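Local coordinates for protein O-methyltransferase family 2 (PDB 5I2H) that probably transfers methyl groups from S-adenosylmethionine to hydroxyl groups of small molecules, forms a dimer, and binds the flavone apigenin, at residues S164-A169 with S207-M212; W170-R175 with T352-H357. All blocks are in the same frame, centred on the assembly; numbering follows the deposited sequence.

Overall arrangement
Both contacts use helix 154-179, which lies against the Rossmann-like methyltransferase domain. In contact 1 its 164-169 portion meets the turn and helix start 207-212, after strand 199-203; in contact 2 the next turn, 170-175, meets the hairpin 352-357 at one edge of the sheet. The centres of the contacts are about 10 Å apart and the contacts touch: Tyr210 OH packs 3.5 Å from Val172 CB, and Ile209 CD1 lies 3.4 Å from Trp170 CE2. Apigenin joins contact 1 directly through Arg168 and Leu165, whereas in contact 2 the side chain of Ala354 stays about 9 Å from the ligand. The second subunit touches both contacts, and its Tyr109 is hydrogen-bonded to apigenin.

Contact 1: residues S164-A169 with S207-M212; sequences SLAGRA and SGIYTM. With AGI (5,7-dihydroxy-2-(4-hydroxyphenyl)-4H-chromen-4-one), chain C.
Helix 154-179 passes the start of helix 209-217 with Ala166 CA 6.2 Å from Ser207 CA and Ala169 CA 6.3 Å from Ile209 CA, a spacing that small alanines allow. Segment 207-212 follows strand 199-203 of the Rossmann-like fold, in the glycine-rich GGSG turn that in related methyltransferases borders the S-adenosylmethionine site. Gly208, at the N-cap with positive phi, leads into the helix. Beside it, in the conformer described, Ser207 OG accepts from Ile209 N in an ST turn, nearly straight at 171°. Ile209 brings both branches to the alanines: CD1, at the end of its longer arm, reaches Ala166 CB at 3.7 Å, while CG2, anti to the backbone N, lies by Ala169 CB. The Ala169 methyl also meets the Tyr210 ring obliquely, 3.7 Å from CE2. No direct hydrogen bond crosses the interface; a water in the plane of the phenol ring lies 2.8 Å from Tyr210 OH and accepts from Arg168 NE. Arg168 extends until a bend at chi3 (60°), which turns its guanidinium edge to apigenin. Leu165 packs its two methyls near the fused rings, and Tyr109 of the second subunit packs on both pocket residues. Tyr317 OH is another partner of Arg168 NH1, which donates to apigenin OAC at 2.7 Å with a bent N-H...O angle of 145°.

Contact 2: residues W170-R175 with T352-H357; sequences WNVAPR and TSAHGH
Val172 spreads its two methyls against the Thr352 and Ala354 side chains, with Ser353 O between them. CG1, anti to the backbone N (chi1 -179°), sits 3.5 Å from Thr352 OG1, the two side chains crossing at about a right angle. CG2 meets Ala354 CB at 3.7 Å and lies equally near the carbonyl oxygen of Ser353. The threonine hydroxyl is in the crowded position between its backbone N and carbonyl carbon (chi1 60°), and its polar partner is His300 NE2; the contact with the CG1 methyl is packing. Segment 352-357 is the connection of a beta-hairpin: it joins the antiparallel strands 345-351 and 357-362 that end the 3-2-1-4-5-7-6 sheet of class I methyltransferases. A type I' turn from Ser353 to Gly356 shapes it, closed by Gly356 N to Ser353 O at 2.8 Å and, just outside, Thr352 N to Gly356 O at 2.9 Å. Ser353 N is buried here without a polar partner in the model. One turn further along the helix, Arg175 lays its aliphatic base on the hairpin, with CB over the Thr352 carbonyl carbon and CG 4.0 Å from Ser353 CB; in the conformer described, it makes a cation-pi contact with Phe12. Ser353 OG, also in one of two conformers, is 2.7 Å from a water that donates to Asn171 O, bridging hairpin and helix.

Contact 1: residues S164-A169 with S207-M212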
loop_
_atom_site.group_PDB
_atom_site.type_symbol
_atom_site.label_atom_id
_atom_site.label_comp_id
_atom_site.label_asym_id
_atom_site.label_seq_id
_atom_site.Cartn_x
_atom_site.Cartn_y
_atom_site.Cartn_z
ATOM N N SER A 164 20.283 -5.082 6.528
ATOM C CA SER A 164 18.940 -4.548 6.310
ATOM C C SER A 164 17.927 -5.185 7.248
ATOM O O SER A 164 17.089 -4.489 7.838
ATOM C CB SER A 164 18.535 -4.754 4.860
ATOM O OG SER A 164 19.436 -4.025 4.035
ATOM N N LEU A 165 17.965 -6.503 7.397
ATOM C CA LEU A 165 17.081 -7.131 8.376
ATOM C C LEU A 165 17.462 -6.782 9.815
ATOM O O LEU A 165 16.613 -6.879 10.711
ATOM C CB LEU A 165 17.071 -8.650 8.191
ATOM C CG LEU A 165 16.680 -9.106 6.768
ATOM C CD1 LEU A 165 16.427 -10.599 6.685
ATOM C CD2 LEU A 165 15.497 -8.355 6.193
ATOM N N ALA A 166 18.709 -6.374 10.065
ATOM C CA ALA A 166 19.121 -6.096 11.436
ATOM C C ALA A 166 18.362 -4.915 12.020
ATOM O O ALA A 166 18.136 -4.875 13.241
ATOM C CB ALA A 166 20.627 -5.845 11.496
ATOM N N GLY A 167 17.960 -3.945 11.183
ATOM C CA GLY A 167 17.195 -2.818 11.710
ATOM C C GLY A 167 15.894 -3.266 12.359
ATOM O O GLY A 167 15.510 -2.771 13.429
ATOM N N ARG A 168 15.210 -4.236 11.744
ATOM C CA ARG A 168 14.019 -4.772 12.396
ATOM C C ARG A 168 14.380 -5.448 13.714
ATOM O O ARG A 168 13.710 -5.239 14.728
ATOM C CB ARG A 168 13.260 -5.749 11.485
ATOM C CG ARG A 168 12.005 -6.324 12.203
ATOM C CD ARG A 168 11.142 -7.199 11.294
ATOM N NE ARG A 168 11.925 -8.349 10.803
ATOM C CZ ARG A 168 11.694 -8.991 9.664
ATOM N NH1 ARG A 168 10.681 -8.606 8.883
ATOM N NH2 ARG A 168 12.476 -10.013 9.308
ATOM N N ALA A 169 15.461 -6.233 13.733
ATOM C CA ALA A 169 15.845 -6.917 14.963
ATOM C C ALA A 169 16.173 -5.937 16.088
ATOM O O ALA A 169 15.817 -6.193 17.251
ATOM C CB ALA A 169 17.027 -7.842 14.691
ATOM N N SER A 207 22.867 -11.995 12.177
ATOM C CA SER A 207 22.779 -10.811 13.016
ATOM C C SER A 207 22.893 -11.347 14.438
ATOM O O SER A 207 23.723 -10.844 15.197
ATOM C CB SER A 207 21.497 -9.984 12.802
ATOM O OG SER A 207 20.483 -10.308 13.763
ATOM N N GLY A 208 22.120 -12.395 14.800
ATOM C CA GLY A 208 22.191 -12.909 16.159
ATOM C C GLY A 208 21.742 -11.912 17.220
ATOM O O GLY A 208 21.955 -12.121 18.428
ATOM N N ILE A 209 21.111 -10.826 16.777
ATOM C CA ILE A 209 20.755 -9.727 17.673
ATOM C C ILE A 209 19.782 -10.194 18.746
ATOM O O ILE A 209 19.863 -9.745 19.902
ATOM C CB ILE A 209 20.197 -8.565 16.843
ATOM C CG1 ILE A 209 21.363 -7.883 16.101
ATOM C CG2 ILE A 209 19.468 -7.537 17.710
ATOM C CD1 ILE A 209 20.881 -6.973 14.975
ATOM N N TYR A 210 18.836 -11.087 18.395
ATOM C CA TYR A 210 17.897 -11.546 19.415
ATOM C C TYR A 210 18.627 -12.266 20.537
ATOM O O TYR A 210 18.290 -12.093 21.718
ATOM C CB TYR A 210 16.818 -12.445 18.813
ATOM C CG TYR A 210 15.872 -11.668 17.911
ATOM C CD1 TYR A 210 14.766 -11.008 18.425
ATOM C CD2 TYR A 210 16.090 -11.588 16.536
ATOM C CE1 TYR A 210 13.912 -10.283 17.600
ATOM C CE2 TYR A 210 15.233 -10.870 15.702
ATOM C CZ TYR A 210 14.137 -10.230 16.240
ATOM O OH TYR A 210 13.282 -9.504 15.427
ATOM N N THR A 211 19.611 -13.101 20.177
ATOM C CA THR A 211 20.396 -13.809 21.185
ATOM C C THR A 211 21.235 -12.846 22.006
ATOM O O THR A 211 21.325 -13.003 23.230
ATOM C CB THR A 211 21.273 -14.856 20.511
ATOM O OG1 THR A 211 20.413 -15.804 19.873
ATOM C CG2 THR A 211 22.150 -15.588 21.527
HETATM N N MSE A 212 21.841 -11.834 21.363
HETATM C CA MSE A 212 22.631 -10.864 22.116
HETATM C C MSE A 212 21.763 -10.133 23.152
HETATM O O MSE A 212 22.217 -9.927 24.281
HETATM C CB MSE A 212 23.320 -9.867 21.189
HETATM C CG MSE A 212 24.287 -10.567 20.255
HETATM SE SE MSE A 212 24.799 -9.328 18.877
HETATM C CE MSE A 212 25.436 -10.729 17.651
HETATM C CAG AGI C . 15.143 -10.387 0.887
HETATM C CAE AGI C . 15.676 -9.917 -0.310
HETATM C CAM AGI C . 16.308 -10.815 -1.165
HETATM O OAB AGI C . 16.819 -10.335 -2.336
HETATM C CAF AGI C . 16.410 -12.175 -0.826
HETATM C CAH AGI C . 15.872 -12.647 0.377
HETATM C CAP AGI C . 15.240 -11.740 1.230
HETATM C CAQ AGI C . 14.627 -12.109 2.535
HETATM O OAL AGI C . 13.832 -11.110 3.047
HETATM C CAJ AGI C . 14.822 -13.332 3.202
HETATM C CAR AGI C . 14.181 -13.564 4.434
HETATM O OAA AGI C . 14.360 -14.642 5.052
HETATM C CAT AGI C . 13.305 -12.479 5.016
HETATM C CAS AGI C . 13.165 -11.230 4.233
HETATM C CAK AGI C . 12.375 -10.187 4.685
HETATM C CAN AGI C . 11.705 -10.303 5.888
HETATM O OAC AGI C . 10.965 -9.242 6.285
HETATM C CAI AGI C . 11.795 -11.452 6.688
HETATM C CAO AGI C . 12.558 -12.546 6.316
HETATM O OAD AGI C . 12.596 -13.616 7.132
HETATM O O HOH W 1 13.986 -9.358 12.742
#

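Contact 2: residues W170-R175 with T352-H357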
loop_
_atom_site.group_PDB
_atom_site.type_symbol
_atom_site.label_atom_id
_atom_site.label_comp_id
_atom_site.label_asym_id
_atom_site.label_seq_id
_atom_site.Cartn_x
_atom_site.Cartn_y
_atom_site.Cartn_z
ATOM N N TRP A 170 16.862 -4.823 15.787
ATOM C CA TRP A 170 17.142 -3.884 16.878
ATOM C C TRP A 170 15.847 -3.321 17.457
ATOM O O TRP A 170 15.795 -2.976 18.641
ATOM C CB TRP A 170 18.034 -2.719 16.429
ATOM C CG TRP A 170 19.444 -3.103 16.090
ATOM C CD1 TRP A 170 20.060 -2.958 14.863
ATOM C CD2 TRP A 170 20.445 -3.671 16.974
ATOM N NE1 TRP A 170 21.346 -3.437 14.927
ATOM C CE2 TRP A 170 21.618 -3.860 16.203
ATOM C CE3 TRP A 170 20.456 -4.053 18.334
ATOM C CZ2 TRP A 170 22.803 -4.404 16.756
ATOM C CZ3 TRP A 170 21.629 -4.569 18.879
ATOM C CH2 TRP A 170 22.774 -4.753 18.090
ATOM N N ASN A 171 14.792 -3.217 16.642
ATOM C CA ASN A 171 13.521 -2.727 17.162
ATOM C C ASN A 171 12.752 -3.774 17.953
ATOM O O ASN A 171 11.974 -3.403 18.835
ATOM C CB ASN A 171 12.626 -2.229 16.028
ATOM C CG ASN A 171 13.005 -0.830 15.587
ATOM O OD1 ASN A 171 12.516 0.159 16.162
ATOM N ND2 ASN A 171 13.924 -0.722 14.600
ATOM N N VAL A 172 12.902 -5.058 17.643
ATOM C CA VAL A 172 12.057 -6.094 18.236
ATOM C C VAL A 172 12.801 -6.870 19.326
ATOM O O VAL A 172 12.181 -7.339 20.284
ATOM C CB VAL A 172 11.536 -7.065 17.161
ATOM C CG1 VAL A 172 10.613 -8.149 17.813
ATOM C CG2 VAL A 172 10.775 -6.280 16.055
ATOM N N ALA A 173 14.125 -7.028 19.190
ATOM C CA ALA A 173 14.841 -7.853 20.160
ATOM C C ALA A 173 14.672 -7.366 21.606
ATOM O O ALA A 173 14.559 -8.227 22.497
ATOM C CB ALA A 173 16.335 -7.958 19.797
ATOM N N PRO A 174 14.584 -6.051 21.906
ATOM C CA PRO A 174 14.342 -5.656 23.311
ATOM C C PRO A 174 13.039 -6.213 23.876
ATOM O O PRO A 174 13.002 -6.658 25.045
ATOM C CB PRO A 174 14.319 -4.121 23.251
ATOM C CG PRO A 174 15.214 -3.776 22.051
ATOM C CD PRO A 174 14.901 -4.885 21.046
ATOM N N ARG A 175 11.958 -6.173 23.085
ATOM C CA ARG A 175 10.706 -6.797 23.502
ATOM C C ARG A 175 10.887 -8.295 23.679
ATOM O O ARG A 175 10.496 -8.871 24.703
ATOM C CB ARG A 175 9.612 -6.533 22.467
ATOM C CG ARG A 175 9.282 -5.098 22.255
ATOM C CD ARG A 175 8.687 -4.484 23.485
ATOM N NE ARG A 175 8.630 -3.032 23.384
ATOM C CZ ARG A 175 8.210 -2.273 24.386
ATOM N NH1 ARG A 175 7.835 -2.851 25.529
ATOM N NH2 ARG A 175 8.165 -0.959 24.248
ATOM N N THR A 352 5.585 -9.827 20.570
ATOM C CA THR A 352 6.802 -9.029 20.713
ATOM C C THR A 352 6.521 -7.655 20.121
ATOM O O THR A 352 5.836 -6.837 20.761
ATOM C CB THR A 352 8.008 -9.769 20.118
ATOM O OG1 THR A 352 7.787 -10.019 18.727
ATOM C CG2 THR A 352 8.230 -11.145 20.867
ATOM N N SER A 353 7.056 -7.343 18.936
ATOM C CA SER A 353 6.710 -6.101 18.244
ATOM C C SER A 353 6.837 -6.339 16.746
ATOM O O SER A 353 7.235 -7.422 16.310
ATOM C CB SER A 353 7.596 -4.924 18.671
ATOM O OG SER A 353 7.150 -3.743 18.010
ATOM N N ALA A 354 6.497 -5.316 15.957
ATOM C CA ALA A 354 6.497 -5.416 14.495
ATOM C C ALA A 354 5.730 -6.656 14.037
ATOM O O ALA A 354 6.149 -7.379 13.129
ATOM C CB ALA A 354 7.925 -5.401 13.927
ATOM N N HIS A 355 4.593 -6.912 14.680
ATOM C CA HIS A 355 3.720 -8.056 14.420
ATOM C C HIS A 355 4.326 -9.402 14.817
ATOM O O HIS A 355 3.750 -10.449 14.485
ATOM C CB HIS A 355 3.266 -8.073 12.951
ATOM C CG HIS A 355 2.520 -6.836 12.554
ATOM N ND1 HIS A 355 1.443 -6.359 13.275
ATOM C CD2 HIS A 355 2.714 -5.957 11.542
ATOM C CE1 HIS A 355 0.992 -5.254 12.706
ATOM N NE2 HIS A 355 1.747 -4.987 11.656
ATOM N N GLY A 356 5.465 -9.413 15.503
ATOM C CA GLY A 356 6.083 -10.667 15.901
ATOM C C GLY A 356 5.382 -11.312 17.073
ATOM O O GLY A 356 4.716 -10.651 17.887
ATOM N N HIS A 357 5.497 -12.635 17.131
ATOM C CA HIS A 357 4.949 -13.434 18.217
ATOM C C HIS A 357 5.974 -14.477 18.596
ATOM O O HIS A 357 6.573 -15.087 17.717
ATOM C CB HIS A 357 3.659 -14.146 17.809
ATOM C CG HIS A 357 2.510 -13.216 17.687
ATOM N ND1 HIS A 357 2.237 -12.508 16.535
ATOM C CD2 HIS A 357 1.612 -12.807 18.612
ATOM C CE1 HIS A 357 1.186 -11.731 16.745
ATOM N NE2 HIS A 357 0.790 -11.890 17.996
HETATM O O HOH W 2 9.247 -2.141 18.319
#